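Local coordinates for protein Phikz039 (Pseudomonas phage phikz, PDB 3ZBQ) that belongs to the tubulin/FtsZ family as the phage tubulin-like protein PhuZ, and holds guanosine-5'-diphosphate in its nucleotide pocket, at residues V130-Y135 / H167-G172. Sequence-based numbering, arbitrary orientation.
Sequences VVIGSY and HENVEG. With GDP (guanosine-5'-diphosphate), chain B.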
loop_
_atom_site.group_PDB
_atom_site.type_symbol
_atom_site.label_atom_id
_atom_site.label_comp_id
_atom_site.label_asym_id
_atom_site.label_seq_id
_atom_site.Cartn_x
_atom_site.Cartn_y
_atom_site.Cartn_z
ATOM N N VAL A 130 -0.322 -2.753 -1.694
ATOM C CA VAL A 130 -0.140 -2.065 -2.967
ATOM C C VAL A 130 -0.382 -0.578 -2.690
ATOM O O VAL A 130 -1.471 -0.186 -2.270
ATOM C CB VAL A 130 -1.081 -2.625 -4.067
ATOM C CG1 VAL A 130 -0.842 -1.905 -5.381
ATOM C CG2 VAL A 130 -0.835 -4.139 -4.256
ATOM N N VAL A 131 0.667 0.229 -2.848
ATOM C CA VAL A 131 0.656 1.611 -2.352
ATOM C C VAL A 131 1.089 2.637 -3.394
ATOM O O VAL A 131 1.751 2.296 -4.377
ATOM C CB VAL A 131 1.527 1.748 -1.074
ATOM C CG1 VAL A 131 1.105 0.703 -0.026
ATOM C CG2 VAL A 131 3.021 1.572 -1.405
ATOM N N ILE A 132 0.706 3.900 -3.168
ATOM C CA ILE A 132 0.977 4.999 -4.103
ATOM C C ILE A 132 1.688 6.163 -3.414
ATOM O O ILE A 132 1.147 6.768 -2.480
ATOM C CB ILE A 132 -0.330 5.538 -4.746
ATOM C CG1 ILE A 132 -1.111 4.400 -5.413
ATOM C CG2 ILE A 132 -0.031 6.647 -5.759
ATOM C CD1 ILE A 132 -2.561 4.743 -5.737
ATOM N N GLY A 133 2.897 6.484 -3.872
ATOM C CA GLY A 133 3.624 7.619 -3.321
ATOM C C GLY A 133 3.263 8.905 -4.046
ATOM O O GLY A 133 3.050 8.898 -5.262
ATOM N N SER A 134 3.177 10.013 -3.313
ATOM C CA SER A 134 2.897 11.305 -3.945
ATOM C C SER A 134 3.562 12.437 -3.178
ATOM O O SER A 134 3.961 12.277 -2.019
ATOM C CB SER A 134 1.386 11.547 -4.098
ATOM O OG SER A 134 0.734 11.687 -2.841
ATOM N N TYR A 135 3.682 13.593 -3.823
ATOM C CA TYR A 135 4.410 14.694 -3.226
ATOM C C TYR A 135 4.027 15.997 -3.894
ATOM O O TYR A 135 4.888 16.853 -4.101
ATOM C CB TYR A 135 5.918 14.478 -3.357
ATOM C CG TYR A 135 6.323 13.881 -4.674
ATOM C CD1 TYR A 135 6.499 14.671 -5.801
ATOM C CD2 TYR A 135 6.540 12.511 -4.789
ATOM C CE1 TYR A 135 6.873 14.113 -7.013
ATOM C CE2 TYR A 135 6.908 11.948 -5.986
ATOM C CZ TYR A 135 7.071 12.744 -7.093
ATOM O OH TYR A 135 7.452 12.152 -8.278
ATOM N N HIS A 167 4.145 2.243 -6.174
ATOM C CA HIS A 167 3.850 2.970 -7.391
ATOM C C HIS A 167 3.949 4.435 -7.060
ATOM O O HIS A 167 3.436 4.873 -6.049
ATOM C CB HIS A 167 2.436 2.649 -7.875
ATOM C CG HIS A 167 2.242 1.198 -8.180
ATOM N ND1 HIS A 167 2.254 0.705 -9.463
ATOM C CD2 HIS A 167 2.079 0.130 -7.362
ATOM C CE1 HIS A 167 2.109 -0.612 -9.428
ATOM N NE2 HIS A 167 1.998 -0.984 -8.164
ATOM N N GLU A 168 4.617 5.185 -7.913
ATOM C CA GLU A 168 4.752 6.614 -7.673
ATOM C C GLU A 168 3.855 7.406 -8.593
ATOM O O GLU A 168 3.833 7.161 -9.803
ATOM C CB GLU A 168 6.198 7.007 -7.903
ATOM C CG GLU A 168 6.518 8.416 -7.486
ATOM C CD GLU A 168 8.001 8.633 -7.464
ATOM O OE1 GLU A 168 8.681 7.992 -6.630
ATOM O OE2 GLU A 168 8.479 9.427 -8.292
ATOM N N ASN A 169 3.107 8.354 -8.025
ATOM C CA ASN A 169 2.415 9.344 -8.833
ATOM C C ASN A 169 3.464 10.358 -9.266
ATOM O O ASN A 169 3.662 11.384 -8.609
ATOM C CB ASN A 169 1.310 10.050 -8.034
ATOM C CG ASN A 169 -0.018 9.294 -8.052
ATOM O OD1 ASN A 169 -0.188 8.316 -8.784
ATOM N ND2 ASN A 169 -0.981 9.768 -7.256
ATOM N N VAL A 170 4.165 10.040 -10.349
ATOM C CA VAL A 170 5.180 10.937 -10.876
ATOM C C VAL A 170 4.495 12.223 -11.307
ATOM O O VAL A 170 3.543 12.206 -12.089
ATOM C CB VAL A 170 5.954 10.315 -12.047
ATOM C CG1 VAL A 170 7.009 11.281 -12.540
ATOM C CG2 VAL A 170 6.637 9.021 -11.593
ATOM N N GLU A 171 4.959 13.331 -10.744
ATOM C CA GLU A 171 4.419 14.638 -11.060
ATOM C C GLU A 171 4.334 14.816 -12.575
ATOM O O GLU A 171 5.345 14.696 -13.277
ATOM C CB GLU A 171 5.327 15.696 -10.440
ATOM C CG GLU A 171 4.841 17.109 -10.523
ATOM C CD GLU A 171 5.850 18.076 -9.923
ATOM O OE1 GLU A 171 7.069 17.904 -10.167
ATOM O OE2 GLU A 171 5.422 19.016 -9.215
ATOM N N GLY A 172 3.123 15.053 -13.082
ATOM C CA GLY A 172 2.920 15.238 -14.511
ATOM C C GLY A 172 2.327 14.050 -15.248
ATOM O O GLY A 172 1.746 14.209 -16.327
HETATM P PB GDP B . -7.191 9.367 1.691
HETATM O O1B GDP B . -8.657 9.188 1.392
HETATM O O2B GDP B . -6.516 8.021 1.860
HETATM O O3B GDP B . -6.967 10.225 2.912
HETATM O O3A GDP B . -6.443 10.121 0.483
HETATM P PA GDP B . -6.624 9.812 -1.085
HETATM O O1A GDP B . -8.008 10.029 -1.648
HETATM O O2A GDP B . -6.117 8.420 -1.399
HETATM O "O5'" GDP B . -5.646 10.892 -1.735
HETATM C "C5'" GDP B . -4.279 10.982 -1.351
HETATM C "C4'" GDP B . -3.413 11.041 -2.607
HETATM O "O4'" GDP B . -3.471 9.785 -3.283
HETATM C "C3'" GDP B . -3.881 12.055 -3.633
HETATM O "O3'" GDP B . -3.304 13.342 -3.358
HETATM C "C2'" GDP B . -3.382 11.470 -4.932
HETATM O "O2'" GDP B . -2.001 11.797 -5.101
HETATM C "C1'" GDP B . -3.398 9.977 -4.695
HETATM N N9 GDP B . -4.593 9.328 -5.275
HETATM C C8 GDP B . -5.869 9.398 -4.849
HETATM N N7 GDP B . -6.681 8.645 -5.631
HETATM C C5 GDP B . -5.913 8.059 -6.572
HETATM C C6 GDP B . -6.117 7.139 -7.714
HETATM O O6 GDP B . -7.257 6.689 -7.993
HETATM N N1 GDP B . -5.029 6.788 -8.424
HETATM C C2 GDP B . -3.791 7.249 -8.144
HETATM N N2 GDP B . -2.736 6.871 -8.908
HETATM N N3 GDP B . -3.536 8.089 -7.119
HETATM C C4 GDP B . -4.540 8.515 -6.323
HETATM O O HOH W 1 3.070 13.287 -6.735
#
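The ring of Tyr135 meets the carboxylate of Glu168 at its edge, the two planes 82° apart, while an ordered water sits over the centre of one ring face. The imidazole of His167, at the opposite end of the contact, has Val131 O beside its edge, in plane, and Val130 CG1 obliquely, 4.1 Å from His167 CD2; its NE2 is hydrogen-bonded to Asn165. The contact lies at the ends of two neighbouring parallel strands of a beta-alpha-beta unit, 127-133 and 163-168, joined through helix 138-158 in the nucleotide-binding half of a tubulin-like fold. The parallel pairing carries the chain into the nucleotide site through three backbone hydrogen bonds: His167 N to Val131 O, Gly133 N to His167 O at 2.8 Å, and Asn169 N to Gly133 O, also at 2.8 Å. The last bond holds the backbone of Asn169, the centre of an inverse gamma turn. Asn169 CG lies anti to the carbonyl carbon (chi1 -86°), which sets it beside the backbone N and next to Ile132 CG2. The amide reads the guanine with both ends: OD1 accepts from N2 of GDP at 2.9 Å, and ND2 donates to N3 and, less straight, to the ribose O2'. Ile132 flanks this amide, CG2 lying 3.5 Å from Asn169 OD1, and its CD1 packs against the base at GDP C2. Beyond the pocket, the same water accepts from Tyr135 N and donates to Asn169 O, bridging the two backbones. Tyr135 OH is hydrogen-bonded to Arg291 of helix 284-304, whose guanidinium forms a weak, long ion pair with Glu168, tying the strand ends to that helix. Across the contact the hydroxyl of Tyr135 donates to Glu168 OE2 at 2.9 Å, approaching from 48° above the carboxylate plane.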